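Local coordinates for protein leucine aminopeptidase 2, chloroplastic (Streptomyces sp. BC16019, PDB 5LHJ) that takes part in bottromycin maturation and is a manganese-binding metalloaminopeptidase of the M17 family, presumably removing unsubstituted N-terminal amino acids from peptides, at residues V256-K261 with E491-L496; A289-A294 with V369-L374; G326-V329 with T335-E338. All blocks are in the same frame, centred on the assembly; numbering follows the deposited sequence.

How the contacts relate
Contacts 1 and 2 are neighbours in the fold, their centres 9 Å apart, because their strands 255-263 and 367-372 run side by side and parallel in the large mixed sheet of the catalytic domain. They also meet directly where Lys-261 NZ lies 2.8 Å from Thr-373 O, a probable hydrogen bond; Lys-261 belongs to the manganese site, empty in this chain. Contact 3 is a separate hairpin, its centre 30 Å from that of contact 1 and 25 Å from that of contact 2. Along the chain the three are nested: contact 1 encloses contact 2, which encloses contact 3. The first two build the sheet-helix core, whereas the hairpin reaches another subunit.

Contact 1 of 3, residues V256-K261 with E491-L496; sequences VGLVGK and ETLRAL
Val-256 presents its two methyl groups to two successive contact residues of the helix, Leu-493 and Leu-496. CG1, anti to the backbone N (chi1 177°), approaches Leu-493 CD2 at 4.0 Å, and the two side chains are inclined obliquely to each other. The other branch, CG2, comes within 4.2 Å of Leu-496 CD1, here with the side chains at about a right angle. Since the leucines are three residues apart, one turn of helix offers both partners, and the fork of the valine is divided between them. Leu-493 does not start out aimed at the strand; with its CG anti to the carbonyl carbon (chi1 -65°), the branched end is nonetheless brought up to it. Its second methyl, CD1, then faces Leu-258 CD1 at 4.3 Å, so this one leucine covers two strand residues on the same face of the sheet.

The layout is that of helix-on-sheet packing in an alpha/beta fold. Strand 256-260 and helix 491-496 run antiparallel, with 168° between their directions and 11.5 Å between their axes, a separation filled by the aliphatic side chains. The opposite face of the strand carries Val-259, which packs on Leu-350 and Leu-354 of helix 345-358; the sheet is therefore covered by helices on both faces.

No hydrogen bond joins the segments, and the contact is apolar and largely buried. The cluster continues beyond them, Leu-493 lying on Leu-303 and Leu-305, and Leu-496 on Leu-254 and Leu-367, while helix 394-407 covers another side of helix 486-498.

Contact 2 of 3, residues A289-A294 with V369-L374; sequences AAVVAA and VDVATL
Helix 289-294 passes over strand 369-372 with Val-291 and Val-371 nearest, their CA atoms 7.4 Å apart, and no hydrogen bond links the two backbones. This is one of the helix-to-sheet contacts of the catalytic domain's alpha/beta core. Helix 286-301 belongs to the beta-alpha-beta crossover that joins strand 255-263 to the parallel strand 306-316, and here it also reaches strand 367-372, the neighbour of 255-263 on its other edge.

Val-371 supplies the strand side of the contact with both of its branches. With CG1 anti to the backbone N (chi1 -172°), CG2 is left anti to the carbonyl carbon and meets Val-291 CG2 at 4.1 Å. The two valines pass alongside each other in opposite directions, touching at one methyl each. The second branch, CG1, is directed at the preceding helix residue, where Ala-290 CB stands 4.4 Å away. Two consecutive helix positions thus share a single valine, to which Ala-290 offers just its CB.

All three touching residues are buried and wholly apolar at their side chains. Leu-489 of helix 486-498 also packs on Val-371, and Val-291 touches Leu-258, so the same patch of core runs on to contact 1. Asp-370, the residue before Val-371, has its CB directed away from the helix, in keeping with the alternation of a strand.

Among the backbone bonds that join this strand to strand 255-263 is a probable hydrogen bond between Val-371 N and Val-259 O. Just past its end the chain bends in an inverse gamma turn centred on Thr-373, whose OG1 reaches a residue of the manganese site (empty in this chain) through a hydrogen bond to Asp-284 OD1.

Contact 3 of 3, residues G326-V329 with T335-E338; sequences GDVV and TTTE
Val-329 and Thr-337 exchange two backbone hydrogen bonds: Val-329 N donates to Thr-337 O at 2.8 Å, and Thr-337 N returns to Val-329 O at 2.9 Å. Both are nearly straight, 165° and 162° at the hydrogen. They define a hydrogen-bonded pair of the antiparallel beta hairpin formed by strands 328-330 and 336-338.

The adjoining pair, Val-328 with Glu-338, is non-hydrogen-bonded, with CA atoms 4.5 Å apart. Here CA-H...O contacts fill in: Val-328 CA approaches Thr-337 O at 3.3 Å, and Glu-338 CA approaches Asp-327 O at 3.5 Å. Beyond that pair a water donates to both Gly-326 O and Glu-338 OE2, bridging the loop before strand 328-330 to the end of strand 336-338, where the glutamate chain extends (chi1 -176°); the other oxygen, OE1, is hydrogen-bonded to Ser-426 OG.

Packing is diagonal. Val-328 CG1 reaches Thr-336 CB at 3.8 Å, and the same methyl, Val-328 CG1, is 3.7 Å from Thr-337 O. This side of the hairpin forms part of a subunit interface: Val-328 packs on Pro-187 of the second subunit, and Arg-146 of that subunit packs on Thr-336. The hydroxyl of Thr-336 has two partners, Asp-430 N of its own chain and the carbonyl O of Tyr-145 of the second subunit.

Contact 1 of 3, residues V256-K261 with E491-L496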
loop_
_atom_site.group_PDB
_atom_site.type_symbol
_atom_site.label_atom_id
_atom_site.label_comp_id
_atom_site.label_asym_id
_atom_site.label_seq_id
_atom_site.Cartn_x
_atom_site.Cartn_y
_atom_site.Cartn_z
ATOM N N VAL A 256 -22.307 -38.393 -17.007
ATOM C CA VAL A 256 -21.807 -37.295 -16.175
ATOM C C VAL A 256 -20.871 -36.411 -17.002
ATOM O O VAL A 256 -19.973 -36.912 -17.689
ATOM C CB VAL A 256 -21.066 -37.844 -14.926
ATOM C CG1 VAL A 256 -20.471 -36.711 -14.078
ATOM C CG2 VAL A 256 -22.006 -38.694 -14.082
ATOM N N GLY A 257 -21.093 -35.095 -16.937
ATOM C CA GLY A 257 -20.215 -34.101 -17.545
ATOM C C GLY A 257 -19.306 -33.489 -16.494
ATOM O O GLY A 257 -19.794 -33.078 -15.450
ATOM N N LEU A 258 -17.999 -33.458 -16.760
ATOM C CA LEU A 258 -17.018 -32.797 -15.896
ATOM C C LEU A 258 -16.422 -31.624 -16.665
ATOM O O LEU A 258 -15.986 -31.787 -17.809
ATOM C CB LEU A 258 -15.875 -33.745 -15.498
ATOM C CG LEU A 258 -16.251 -35.049 -14.784
ATOM C CD1 LEU A 258 -15.012 -35.877 -14.488
ATOM C CD2 LEU A 258 -17.034 -34.757 -13.507
ATOM N N VAL A 259 -16.404 -30.451 -16.042
ATOM C CA VAL A 259 -15.875 -29.246 -16.660
ATOM C C VAL A 259 -14.676 -28.799 -15.832
ATOM O O VAL A 259 -14.824 -28.570 -14.636
ATOM C CB VAL A 259 -16.930 -28.117 -16.700
ATOM C CG1 VAL A 259 -16.333 -26.839 -17.279
ATOM C CG2 VAL A 259 -18.142 -28.560 -17.506
ATOM N N GLY A 260 -13.505 -28.661 -16.461
ATOM C CA GLY A 260 -12.281 -28.285 -15.742
ATOM C C GLY A 260 -11.619 -27.035 -16.286
ATOM O O GLY A 260 -11.299 -26.982 -17.475
ATOM N N LYS A 261 -11.397 -26.040 -15.424
ATOM C CA LYS A 261 -10.747 -24.781 -15.819
ATOM C C LYS A 261 -9.265 -24.987 -16.135
ATOM O O LYS A 261 -8.502 -25.389 -15.261
ATOM C CB LYS A 261 -10.895 -23.716 -14.718
ATOM C CG LYS A 261 -10.165 -22.389 -14.964
ATOM C CD LYS A 261 -10.085 -21.543 -13.688
ATOM C CE LYS A 261 -9.022 -20.471 -13.827
ATOM N NZ LYS A 261 -8.946 -19.594 -12.649
ATOM N N GLU A 491 -13.881 -41.097 -6.435
ATOM C CA GLU A 491 -14.840 -41.655 -5.475
ATOM C C GLU A 491 -16.297 -41.216 -5.733
ATOM O O GLU A 491 -17.233 -42.008 -5.544
ATOM C CB GLU A 491 -14.411 -41.351 -4.041
ATOM C CG GLU A 491 -13.247 -42.202 -3.576
ATOM C CD GLU A 491 -13.601 -43.678 -3.355
ATOM O OE1 GLU A 491 -14.791 -44.030 -3.229
ATOM O OE2 GLU A 491 -12.665 -44.504 -3.304
ATOM N N THR A 492 -16.483 -39.978 -6.190
ATOM C CA THR A 492 -17.809 -39.493 -6.584
ATOM C C THR A 492 -18.364 -40.294 -7.761
ATOM O O THR A 492 -19.511 -40.758 -7.729
ATOM C CB THR A 492 -17.770 -37.999 -6.928
ATOM O OG1 THR A 492 -17.329 -37.274 -5.773
ATOM C CG2 THR A 492 -19.127 -37.490 -7.347
ATOM N N LEU A 493 -17.538 -40.486 -8.778
ATOM C CA LEU A 493 -17.962 -41.238 -9.957
ATOM C C LEU A 493 -18.273 -42.702 -9.600
ATOM O O LEU A 493 -19.231 -43.273 -10.145
ATOM C CB LEU A 493 -16.907 -41.148 -11.053
ATOM C CG LEU A 493 -16.703 -39.736 -11.622
ATOM C CD1 LEU A 493 -15.421 -39.663 -12.426
ATOM C CD2 LEU A 493 -17.884 -39.278 -12.462
ATOM N N ARG A 494 -17.481 -43.295 -8.692
ATOM C CA ARG A 494 -17.738 -44.672 -8.205
ATOM C C ARG A 494 -19.117 -44.765 -7.545
ATOM O O ARG A 494 -19.916 -45.655 -7.875
ATOM C CB ARG A 494 -16.656 -45.143 -7.222
ATOM C CG ARG A 494 -15.309 -45.464 -7.871
ATOM C CD ARG A 494 -14.190 -45.686 -6.854
ATOM N NE ARG A 494 -14.354 -46.954 -6.140
ATOM C CZ ARG A 494 -13.924 -48.149 -6.554
ATOM N NH1 ARG A 494 -13.258 -48.307 -7.702
ATOM N NH2 ARG A 494 -14.158 -49.221 -5.792
ATOM N N ALA A 495 -19.402 -43.835 -6.640
ATOM C CA ALA A 495 -20.702 -43.796 -5.955
ATOM C C ALA A 495 -21.869 -43.583 -6.920
ATOM O O ALA A 495 -22.887 -44.268 -6.806
ATOM C CB ALA A 495 -20.713 -42.741 -4.864
ATOM N N LEU A 496 -21.720 -42.665 -7.873
ATOM C CA LEU A 496 -22.767 -42.411 -8.870
ATOM C C LEU A 496 -23.022 -43.632 -9.758
ATOM O O LEU A 496 -24.169 -43.900 -10.120
ATOM C CB LEU A 496 -22.424 -41.203 -9.744
ATOM C CG LEU A 496 -22.452 -39.837 -9.041
ATOM C CD1 LEU A 496 -21.821 -38.783 -9.928
ATOM C CD2 LEU A 496 -23.870 -39.433 -8.663
#

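Contact 2 of 3, residues A289-A294 with V369-L374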
loop_
_atom_site.group_PDB
_atom_site.type_symbol
_atom_site.label_atom_id
_atom_site.label_comp_id
_atom_site.label_asym_id
_atom_site.label_seq_id
_atom_site.Cartn_x
_atom_site.Cartn_y
_atom_site.Cartn_z
ATOM N N ALA A 289 -6.502 -30.189 -14.817
ATOM C CA ALA A 289 -5.619 -31.298 -14.454
ATOM C C ALA A 289 -6.369 -32.396 -13.695
ATOM O O ALA A 289 -6.168 -33.588 -13.963
ATOM C CB ALA A 289 -4.435 -30.819 -13.621
ATOM N N ALA A 290 -7.209 -32.001 -12.749
ATOM C CA ALA A 290 -7.967 -32.958 -11.946
ATOM C C ALA A 290 -8.966 -33.744 -12.798
ATOM O O ALA A 290 -9.094 -34.974 -12.653
ATOM C CB ALA A 290 -8.687 -32.264 -10.799
ATOM N N VAL A 291 -9.634 -33.045 -13.704
ATOM C CA VAL A 291 -10.619 -33.661 -14.594
ATOM C C VAL A 291 -9.952 -34.637 -15.562
ATOM O O VAL A 291 -10.424 -35.777 -15.723
ATOM C CB VAL A 291 -11.460 -32.600 -15.342
ATOM C CG1 VAL A 291 -12.325 -33.218 -16.449
ATOM C CG2 VAL A 291 -12.354 -31.846 -14.360
ATOM N N VAL A 292 -8.856 -34.207 -16.187
ATOM C CA VAL A 292 -8.125 -35.079 -17.116
ATOM C C VAL A 292 -7.650 -36.349 -16.397
ATOM O O VAL A 292 -7.820 -37.469 -16.903
ATOM C CB VAL A 292 -6.931 -34.339 -17.757
ATOM C CG1 VAL A 292 -6.002 -35.291 -18.501
ATOM C CG2 VAL A 292 -7.432 -33.232 -18.688
ATOM N N ALA A 293 -7.055 -36.169 -15.224
ATOM C CA ALA A 293 -6.510 -37.283 -14.473
ATOM C C ALA A 293 -7.607 -38.268 -14.044
ATOM O O ALA A 293 -7.427 -39.489 -14.198
ATOM C CB ALA A 293 -5.714 -36.793 -13.265
ATOM N N ALA A 294 -8.728 -37.754 -13.546
ATOM C CA ALA A 294 -9.864 -38.611 -13.179
ATOM C C ALA A 294 -10.340 -39.423 -14.389
ATOM O O ALA A 294 -10.541 -40.644 -14.271
ATOM C CB ALA A 294 -11.010 -37.803 -12.602
ATOM N N VAL A 369 -20.513 -31.496 -13.216
ATOM C CA VAL A 369 -19.662 -31.073 -12.099
ATOM C C VAL A 369 -18.517 -30.248 -12.673
ATOM O O VAL A 369 -17.818 -30.719 -13.555
ATOM C CB VAL A 369 -19.096 -32.268 -11.309
ATOM C CG1 VAL A 369 -18.124 -31.800 -10.211
ATOM C CG2 VAL A 369 -20.226 -33.092 -10.705
ATOM N N ASP A 370 -18.337 -29.015 -12.193
ATOM C CA ASP A 370 -17.172 -28.227 -12.595
ATOM C C ASP A 370 -16.148 -28.175 -11.471
ATOM O O ASP A 370 -16.505 -28.220 -10.290
ATOM C CB ASP A 370 -17.549 -26.841 -13.114
ATOM C CG ASP A 370 -17.829 -25.857 -12.025
ATOM O OD1 ASP A 370 -16.857 -25.357 -11.383
ATOM O OD2 ASP A 370 -19.015 -25.540 -11.831
ATOM N N VAL A 371 -14.878 -28.121 -11.871
ATOM C CA VAL A 371 -13.747 -28.062 -10.955
ATOM C C VAL A 371 -12.843 -26.940 -11.431
ATOM O O VAL A 371 -12.445 -26.911 -12.605
ATOM C CB VAL A 371 -12.940 -29.389 -10.946
ATOM C CG1 VAL A 371 -11.885 -29.368 -9.849
ATOM C CG2 VAL A 371 -13.858 -30.588 -10.763
ATOM N N ALA A 372 -12.534 -26.006 -10.538
ATOM C CA ALA A 372 -11.803 -24.811 -10.927
ATOM C C ALA A 372 -11.059 -24.191 -9.767
ATOM O O ALA A 372 -11.558 -24.157 -8.645
ATOM C CB ALA A 372 -12.765 -23.801 -11.545
ATOM N N THR A 373 -9.843 -23.722 -10.036
ATOM C CA THR A 373 -9.105 -22.857 -9.105
ATOM C C THR A 373 -9.630 -21.437 -9.326
ATOM O O THR A 373 -9.038 -20.635 -10.064
ATOM C CB THR A 373 -7.595 -22.950 -9.354
ATOM O OG1 THR A 373 -7.325 -22.731 -10.746
ATOM C CG2 THR A 373 -7.085 -24.339 -8.963
ATOM N N LEU A 374 -10.765 -21.129 -8.711
ATOM C CA LEU A 374 -11.559 -19.994 -9.165
ATOM C C LEU A 374 -11.323 -18.709 -8.391
ATOM O O LEU A 374 -11.075 -17.685 -9.014
ATOM C CB LEU A 374 -13.053 -20.349 -9.215
ATOM C CG LEU A 374 -13.897 -19.546 -10.210
ATOM C CD1 LEU A 374 -13.418 -19.756 -11.645
ATOM C CD2 LEU A 374 -15.357 -19.911 -10.077
#

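Contact 3 of 3, residues G326-V329 with T335-E338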
loop_
_atom_site.group_PDB
_atom_site.type_symbol
_atom_site.label_atom_id
_atom_site.label_comp_id
_atom_site.label_asym_id
_atom_site.label_seq_id
_atom_site.Cartn_x
_atom_site.Cartn_y
_atom_site.Cartn_z
ATOM N N GLY A 326 -14.469 -3.132 -18.989
ATOM C CA GLY A 326 -15.601 -2.478 -19.663
ATOM C C GLY A 326 -16.116 -3.224 -20.881
ATOM O O GLY A 326 -17.233 -2.944 -21.346
ATOM N N ASP A 327 -15.331 -4.166 -21.405
ATOM C CA ASP A 327 -15.796 -5.003 -22.514
ATOM C C ASP A 327 -16.982 -5.848 -22.092
ATOM O O ASP A 327 -17.161 -6.138 -20.908
ATOM C CB ASP A 327 -14.687 -5.902 -23.049
ATOM C CG ASP A 327 -13.682 -5.149 -23.914
ATOM O OD1 ASP A 327 -13.888 -3.936 -24.184
ATOM O OD2 ASP A 327 -12.689 -5.787 -24.325
ATOM N N VAL A 328 -17.796 -6.206 -23.074
ATOM C CA VAL A 328 -18.953 -7.045 -22.837
ATOM C C VAL A 328 -18.805 -8.298 -23.684
ATOM O O VAL A 328 -18.544 -8.217 -24.899
ATOM C CB VAL A 328 -20.277 -6.284 -23.109
ATOM C CG1 VAL A 328 -21.471 -7.230 -23.092
ATOM C CG2 VAL A 328 -20.463 -5.181 -22.082
ATOM N N VAL A 329 -18.973 -9.448 -23.033
ATOM C CA VAL A 329 -18.967 -10.750 -23.687
ATOM C C VAL A 329 -20.414 -11.206 -23.887
ATOM O O VAL A 329 -21.193 -11.245 -22.930
ATOM C CB VAL A 329 -18.189 -11.793 -22.853
ATOM C CG1 VAL A 329 -18.337 -13.188 -23.451
ATOM C CG2 VAL A 329 -16.723 -11.386 -22.748
ATOM N N THR A 335 -26.818 -14.440 -23.329
ATOM C CA THR A 335 -26.708 -13.488 -22.219
ATOM C C THR A 335 -25.346 -12.809 -22.240
ATOM O O THR A 335 -24.418 -13.275 -22.896
ATOM C CB THR A 335 -26.948 -14.137 -20.836
ATOM O OG1 THR A 335 -25.890 -15.052 -20.503
ATOM C CG2 THR A 335 -28.264 -14.855 -20.804
ATOM N N THR A 336 -25.237 -11.705 -21.509
ATOM C CA THR A 336 -24.065 -10.845 -21.587
ATOM C C THR A 336 -23.385 -10.661 -20.236
ATOM O O THR A 336 -24.040 -10.583 -19.196
ATOM C CB THR A 336 -24.402 -9.467 -22.174
ATOM O OG1 THR A 336 -25.410 -8.835 -21.373
ATOM C CG2 THR A 336 -24.882 -9.604 -23.599
ATOM N N THR A 337 -22.062 -10.563 -20.277
ATOM C CA THR A 337 -21.255 -10.280 -19.093
ATOM C C THR A 337 -20.358 -9.089 -19.340
ATOM O O THR A 337 -19.659 -9.032 -20.353
ATOM C CB THR A 337 -20.371 -11.483 -18.726
ATOM O OG1 THR A 337 -21.196 -12.616 -18.430
ATOM C CG2 THR A 337 -19.465 -11.194 -17.540
ATOM N N GLU A 338 -20.366 -8.163 -18.386
ATOM C CA GLU A 338 -19.474 -7.020 -18.367
ATOM C C GLU A 338 -18.200 -7.374 -17.607
ATOM O O GLU A 338 -18.273 -7.849 -16.468
ATOM C CB GLU A 338 -20.143 -5.833 -17.685
ATOM C CG GLU A 338 -19.298 -4.571 -17.706
ATOM C CD GLU A 338 -19.875 -3.422 -16.893
ATOM O OE1 GLU A 338 -20.770 -3.629 -16.035
ATOM O OE2 GLU A 338 -19.392 -2.292 -17.099
HETATM O O HOH W 1 -19.047 -1.434 -19.868
#